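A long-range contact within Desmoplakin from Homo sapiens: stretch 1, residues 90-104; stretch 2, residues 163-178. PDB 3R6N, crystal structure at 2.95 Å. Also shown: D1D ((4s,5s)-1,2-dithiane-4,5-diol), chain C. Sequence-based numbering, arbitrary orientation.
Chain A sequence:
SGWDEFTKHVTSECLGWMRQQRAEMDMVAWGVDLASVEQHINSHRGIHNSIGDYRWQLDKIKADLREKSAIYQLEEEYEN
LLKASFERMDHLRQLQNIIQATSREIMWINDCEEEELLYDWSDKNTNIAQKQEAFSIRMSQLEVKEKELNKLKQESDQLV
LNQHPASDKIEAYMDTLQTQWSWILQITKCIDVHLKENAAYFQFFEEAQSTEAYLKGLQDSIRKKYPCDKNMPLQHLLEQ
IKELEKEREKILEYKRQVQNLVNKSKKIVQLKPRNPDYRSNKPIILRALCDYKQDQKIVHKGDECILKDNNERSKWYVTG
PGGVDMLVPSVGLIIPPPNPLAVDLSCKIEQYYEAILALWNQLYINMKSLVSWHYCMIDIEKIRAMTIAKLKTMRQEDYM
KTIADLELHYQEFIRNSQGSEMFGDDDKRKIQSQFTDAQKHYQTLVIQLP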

# COMPACT_ATOMS: atom_id res chain seq x y z
N ASP A 90 47.14 -16.46 -13.11
CA ASP A 90 45.79 -16.99 -13.00
C ASP A 90 45.01 -16.34 -11.86
O ASP A 90 43.82 -16.08 -11.98
CB ASP A 90 45.80 -18.51 -12.83
CG ASP A 90 45.58 -19.24 -14.14
OD1 ASP A 90 44.41 -19.33 -14.57
OD2 ASP A 90 46.56 -19.74 -14.72
N HIS A 91 45.70 -16.09 -10.75
CA HIS A 91 45.06 -15.46 -9.60
C HIS A 91 44.59 -14.05 -9.95
O HIS A 91 43.51 -13.62 -9.56
CB HIS A 91 46.01 -15.42 -8.40
CG HIS A 91 46.09 -16.70 -7.64
ND1 HIS A 91 47.24 -17.13 -7.01
CD2 HIS A 91 45.15 -17.65 -7.40
CE1 HIS A 91 47.00 -18.29 -6.42
NE2 HIS A 91 45.75 -18.63 -6.64
N LEU A 92 45.42 -13.33 -10.71
CA LEU A 92 45.05 -12.01 -11.20
C LEU A 92 43.82 -12.11 -12.09
O LEU A 92 42.84 -11.39 -11.90
CB LEU A 92 46.22 -11.37 -11.96
CG LEU A 92 47.38 -10.83 -11.12
CD1 LEU A 92 48.41 -10.16 -12.01
CD2 LEU A 92 46.86 -9.84 -10.09
N ARG A 93 43.88 -13.00 -13.07
CA ARG A 93 42.76 -13.23 -13.97
C ARG A 93 41.46 -13.48 -13.21
O ARG A 93 40.49 -12.73 -13.36
CB ARG A 93 43.05 -14.42 -14.89
CG ARG A 93 43.73 -14.05 -16.19
CD ARG A 93 42.77 -13.35 -17.12
NE ARG A 93 43.09 -13.61 -18.52
CZ ARG A 93 42.27 -13.35 -19.53
NH1 ARG A 93 41.07 -12.82 -19.30
NH2 ARG A 93 42.65 -13.62 -20.77
N GLN A 94 41.45 -14.53 -12.40
CA GLN A 94 40.28 -14.89 -11.60
C GLN A 94 39.73 -13.67 -10.87
O GLN A 94 38.52 -13.46 -10.81
CB GLN A 94 40.63 -15.98 -10.59
CG GLN A 94 41.13 -17.29 -11.21
CD GLN A 94 41.48 -18.33 -10.16
OE1 GLN A 94 42.25 -18.06 -9.23
NE2 GLN A 94 40.91 -19.52 -10.30
N LEU A 95 40.63 -12.87 -10.30
CA LEU A 95 40.24 -11.67 -9.56
C LEU A 95 39.50 -10.69 -10.47
O LEU A 95 38.36 -10.31 -10.19
CB LEU A 95 41.45 -10.98 -8.94
CG LEU A 95 41.15 -9.78 -8.03
CD1 LEU A 95 40.33 -10.22 -6.83
CD2 LEU A 95 42.43 -9.10 -7.58
N GLN A 96 40.17 -10.28 -11.54
CA GLN A 96 39.59 -9.31 -12.46
C GLN A 96 38.18 -9.73 -12.87
O GLN A 96 37.25 -8.93 -12.82
CB GLN A 96 40.47 -9.14 -13.70
CG GLN A 96 40.15 -7.91 -14.53
CD GLN A 96 40.95 -7.85 -15.81
OE1 GLN A 96 40.87 -8.76 -16.65
NE2 GLN A 96 41.73 -6.79 -15.98
N ASN A 97 38.02 -10.99 -13.26
CA ASN A 97 36.70 -11.49 -13.63
C ASN A 97 35.68 -11.28 -12.53
O ASN A 97 34.68 -10.59 -12.73
CB ASN A 97 36.76 -12.97 -14.02
CG ASN A 97 37.30 -13.18 -15.42
OD1 ASN A 97 38.13 -12.41 -15.91
ND2 ASN A 97 36.82 -14.23 -16.08
N ILE A 98 35.93 -11.87 -11.37
CA ILE A 98 34.97 -11.83 -10.27
C ILE A 98 34.61 -10.40 -9.88
O ILE A 98 33.46 -10.12 -9.54
CB ILE A 98 35.47 -12.61 -9.03
CG1 ILE A 98 34.31 -12.91 -8.08
CG2 ILE A 98 36.59 -11.86 -8.31
CD1 ILE A 98 33.27 -13.84 -8.67
N ILE A 99 35.58 -9.49 -9.94
CA ILE A 99 35.32 -8.10 -9.57
C ILE A 99 34.53 -7.36 -10.63
O ILE A 99 33.54 -6.71 -10.33
CB ILE A 99 36.62 -7.34 -9.28
CG1 ILE A 99 37.40 -8.04 -8.17
CG2 ILE A 99 36.33 -5.91 -8.90
CD1 ILE A 99 38.63 -7.29 -7.75
N GLN A 100 34.97 -7.46 -11.88
CA GLN A 100 34.24 -6.87 -13.00
C GLN A 100 32.77 -7.26 -12.94
O GLN A 100 31.89 -6.40 -13.02
CB GLN A 100 34.85 -7.31 -14.33
CG GLN A 100 36.19 -6.68 -14.64
CD GLN A 100 36.75 -7.13 -15.97
OE1 GLN A 100 36.31 -8.13 -16.53
NE2 GLN A 100 37.73 -6.39 -16.48
N ALA A 101 32.53 -8.56 -12.81
CA ALA A 101 31.17 -9.07 -12.73
C ALA A 101 30.39 -8.44 -11.59
O ALA A 101 29.32 -7.87 -11.79
CB ALA A 101 31.19 -10.59 -12.59
N THR A 102 30.95 -8.53 -10.38
CA THR A 102 30.29 -7.99 -9.19
C THR A 102 30.11 -6.48 -9.30
O THR A 102 29.14 -5.91 -8.81
CB THR A 102 31.08 -8.31 -7.92
OG1 THR A 102 31.28 -9.72 -7.84
CG2 THR A 102 30.33 -7.85 -6.69
N SER A 103 31.07 -5.84 -9.96
CA SER A 103 31.04 -4.40 -10.13
C SER A 103 29.83 -3.99 -10.96
O SER A 103 29.08 -3.08 -10.58
CB SER A 103 32.33 -3.92 -10.79
OG SER A 103 32.69 -2.64 -10.30
N ARG A 104 29.64 -4.66 -12.09
CA ARG A 104 28.52 -4.37 -12.98
C ARG A 104 27.20 -4.82 -12.36
O ARG A 104 26.14 -4.27 -12.67
CB ARG A 104 28.71 -5.06 -14.33
CG ARG A 104 29.99 -4.68 -15.06
CD ARG A 104 29.82 -4.87 -16.56
NE ARG A 104 28.73 -4.04 -17.08
CZ ARG A 104 28.24 -4.13 -18.31
NH1 ARG A 104 28.74 -5.02 -19.16
NH2 ARG A 104 27.25 -3.34 -18.69
S1 D1D C . 25.24 -12.40 -2.61
C1 D1D C . 25.33 -14.09 -2.14
C2 D1D C . 23.96 -14.77 -2.20
O2 D1D C . 23.76 -15.51 -0.99
C3 D1D C . 22.80 -13.80 -2.39
O3 D1D C . 21.58 -14.46 -2.03
C4 D1D C . 22.68 -13.31 -3.84
S4 D1D C . 24.06 -12.30 -4.21
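Stretch 2 (163-178) QHPASDKIEAYMDTLQ

Stretch 2 packs alongside stretch 1 as a near-parallel helix pair, joined by a histidine-centred polar cluster at one end, an apolar middle and a hydroxyl pair towards the other. Stretch 1 is helical throughout. Stretch 2 enters as a loop, passes through a type I turn from H164 to S167 and becomes helical from S167 onward, with A166 at the N-cap position. The two helices run in the same direction, their axes crossing at 15° and approaching to 10.1 Å. The nearest CA pairs are H91 with H164, L95 with A166, I99 with I170 and T102 with L177.

The imidazole of H164 suits the junction because its two nitrogens serve both sides. H164 NE2 donates to H91 O at 2.8 Å, while H164 ND1 accepts from A166 N at 2.9 Å, tying the turn to the neighbouring helix. The edge of the H91 ring meets the face of the H164 ring, with planes at 65°. P165 CD lies 3.4 Å from H91 CE1 and sits over the H91 ring face, 4° off the normal, a CH-pi contact.

From the end of the turn onward, aliphatic side chains pack together. L95 CD1 reaches I170 CG2 at 3.6 Å and A166 CB at 4.3 Å, the small alanine adding apolar surface beside the leucine; I98 CG1 lies 4.4 Å from I170 CD1.

Y173, long and flat, continues the contact. I99 CG2 lies over one face of its ring, 4.0 Å from Y173 CE2, and T102 CG2 approaches Y173 CD2 at 3.4 Å. At the phenol end, Y173 OH and S103 OG hydrogen-bond at 3.0 Å. T102 OG1 donates to I98 O at 2.8 Å within its own helix and also lies 3.4 Å from M174 SD, while T102 CG2 lies 4.0 Å from L177 CB.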

# COMPACT_ATOMS: atom_id res chain seq x y z
N GLN A 163 41.90 -21.08 -1.51
CA GLN A 163 42.77 -20.11 -0.85
C GLN A 163 43.38 -19.10 -1.82
O GLN A 163 44.60 -18.98 -1.91
CB GLN A 163 43.87 -20.80 -0.05
CG GLN A 163 43.46 -21.23 1.35
CD GLN A 163 43.08 -22.69 1.43
OE1 GLN A 163 43.84 -23.57 1.03
NE2 GLN A 163 41.88 -22.96 1.95
N HIS A 164 42.52 -18.38 -2.53
CA HIS A 164 42.97 -17.30 -3.39
C HIS A 164 43.63 -16.23 -2.52
O HIS A 164 43.07 -15.82 -1.50
CB HIS A 164 41.79 -16.70 -4.16
CG HIS A 164 42.19 -15.73 -5.23
ND1 HIS A 164 42.66 -14.47 -4.96
CD2 HIS A 164 42.16 -15.84 -6.58
CE1 HIS A 164 42.92 -13.84 -6.09
NE2 HIS A 164 42.63 -14.65 -7.09
N PRO A 165 44.83 -15.78 -2.92
CA PRO A 165 45.58 -14.79 -2.14
C PRO A 165 44.75 -13.55 -1.78
O PRO A 165 45.12 -12.82 -0.86
CB PRO A 165 46.73 -14.40 -3.08
CG PRO A 165 46.36 -14.95 -4.43
CD PRO A 165 45.55 -16.17 -4.14
N ALA A 166 43.65 -13.32 -2.49
CA ALA A 166 42.81 -12.17 -2.19
C ALA A 166 41.43 -12.56 -1.66
O ALA A 166 40.49 -11.77 -1.73
CB ALA A 166 42.67 -11.29 -3.42
N SER A 167 41.31 -13.77 -1.13
CA SER A 167 40.03 -14.28 -0.65
C SER A 167 39.27 -13.26 0.19
O SER A 167 38.15 -12.88 -0.15
CB SER A 167 40.21 -15.57 0.16
OG SER A 167 40.38 -16.68 -0.69
N ASP A 168 39.89 -12.83 1.28
CA ASP A 168 39.26 -11.90 2.20
C ASP A 168 38.77 -10.63 1.50
O ASP A 168 37.74 -10.08 1.86
CB ASP A 168 40.22 -11.53 3.34
CG ASP A 168 41.39 -10.68 2.86
OD1 ASP A 168 41.86 -10.90 1.73
OD2 ASP A 168 41.83 -9.80 3.63
N LYS A 169 39.52 -10.19 0.50
CA LYS A 169 39.19 -8.94 -0.19
C LYS A 169 38.04 -9.08 -1.17
O LYS A 169 37.33 -8.10 -1.43
CB LYS A 169 40.42 -8.35 -0.87
CG LYS A 169 41.50 -7.95 0.10
CD LYS A 169 42.26 -6.73 -0.37
CE LYS A 169 43.18 -6.24 0.74
NZ LYS A 169 43.89 -4.98 0.37
N ILE A 170 37.85 -10.27 -1.73
CA ILE A 170 36.71 -10.47 -2.61
C ILE A 170 35.44 -10.80 -1.82
O ILE A 170 34.36 -10.36 -2.19
CB ILE A 170 36.98 -11.53 -3.71
CG1 ILE A 170 36.39 -12.88 -3.32
CG2 ILE A 170 38.47 -11.62 -4.04
CD1 ILE A 170 36.54 -13.93 -4.39
N GLU A 171 35.57 -11.56 -0.74
CA GLU A 171 34.42 -11.82 0.12
C GLU A 171 33.87 -10.50 0.65
O GLU A 171 32.68 -10.38 0.94
CB GLU A 171 34.78 -12.74 1.28
CG GLU A 171 34.54 -14.21 0.99
CD GLU A 171 34.38 -15.04 2.26
OE1 GLU A 171 33.53 -14.68 3.11
OE2 GLU A 171 35.10 -16.05 2.40
N ALA A 172 34.74 -9.51 0.78
CA ALA A 172 34.33 -8.19 1.25
C ALA A 172 33.54 -7.47 0.16
O ALA A 172 32.55 -6.80 0.44
CB ALA A 172 35.55 -7.37 1.65
N TYR A 173 33.99 -7.62 -1.08
CA TYR A 173 33.31 -7.00 -2.21
C TYR A 173 31.94 -7.64 -2.39
O TYR A 173 30.96 -6.95 -2.66
CB TYR A 173 34.15 -7.16 -3.48
CG TYR A 173 33.90 -6.10 -4.53
CD1 TYR A 173 34.32 -4.79 -4.34
CD2 TYR A 173 33.28 -6.42 -5.73
CE1 TYR A 173 34.11 -3.82 -5.30
CE2 TYR A 173 33.07 -5.46 -6.70
CZ TYR A 173 33.49 -4.16 -6.48
OH TYR A 173 33.28 -3.20 -7.45
N MET A 174 31.89 -8.96 -2.23
CA MET A 174 30.63 -9.69 -2.32
C MET A 174 29.69 -9.27 -1.20
O MET A 174 28.48 -9.14 -1.41
CB MET A 174 30.88 -11.20 -2.25
CG MET A 174 31.83 -11.74 -3.31
SD MET A 174 31.23 -11.57 -5.00
CE MET A 174 29.65 -12.41 -4.89
N ASP A 175 30.24 -9.06 -0.01
CA ASP A 175 29.46 -8.53 1.11
C ASP A 175 28.71 -7.28 0.66
O ASP A 175 27.53 -7.12 0.96
CB ASP A 175 30.38 -8.18 2.29
CG ASP A 175 30.79 -9.40 3.09
OD1 ASP A 175 31.54 -9.23 4.08
OD2 ASP A 175 30.37 -10.52 2.73
N THR A 176 29.40 -6.41 -0.05
CA THR A 176 28.80 -5.21 -0.60
C THR A 176 27.60 -5.57 -1.46
O THR A 176 26.49 -5.09 -1.22
CB THR A 176 29.82 -4.40 -1.43
OG1 THR A 176 30.76 -3.78 -0.54
CG2 THR A 176 29.13 -3.32 -2.23
N LEU A 177 27.83 -6.42 -2.45
CA LEU A 177 26.75 -6.90 -3.32
C LEU A 177 25.56 -7.38 -2.50
O LEU A 177 24.44 -6.91 -2.67
CB LEU A 177 27.26 -8.03 -4.21
CG LEU A 177 26.26 -8.61 -5.22
CD1 LEU A 177 26.17 -7.73 -6.45
CD2 LEU A 177 26.67 -10.02 -5.61
N GLN A 178 25.82 -8.33 -1.59
CA GLN A 178 24.78 -8.85 -0.71
C GLN A 178 23.98 -7.74 -0.04
O GLN A 178 22.75 -7.79 0.01
CB GLN A 178 25.38 -9.77 0.35
CG GLN A 178 24.40 -10.21 1.44
CD GLN A 178 23.34 -11.17 0.93
OE1 GLN A 178 23.63 -12.29 0.53
NE2 GLN A 178 22.09 -10.72 0.95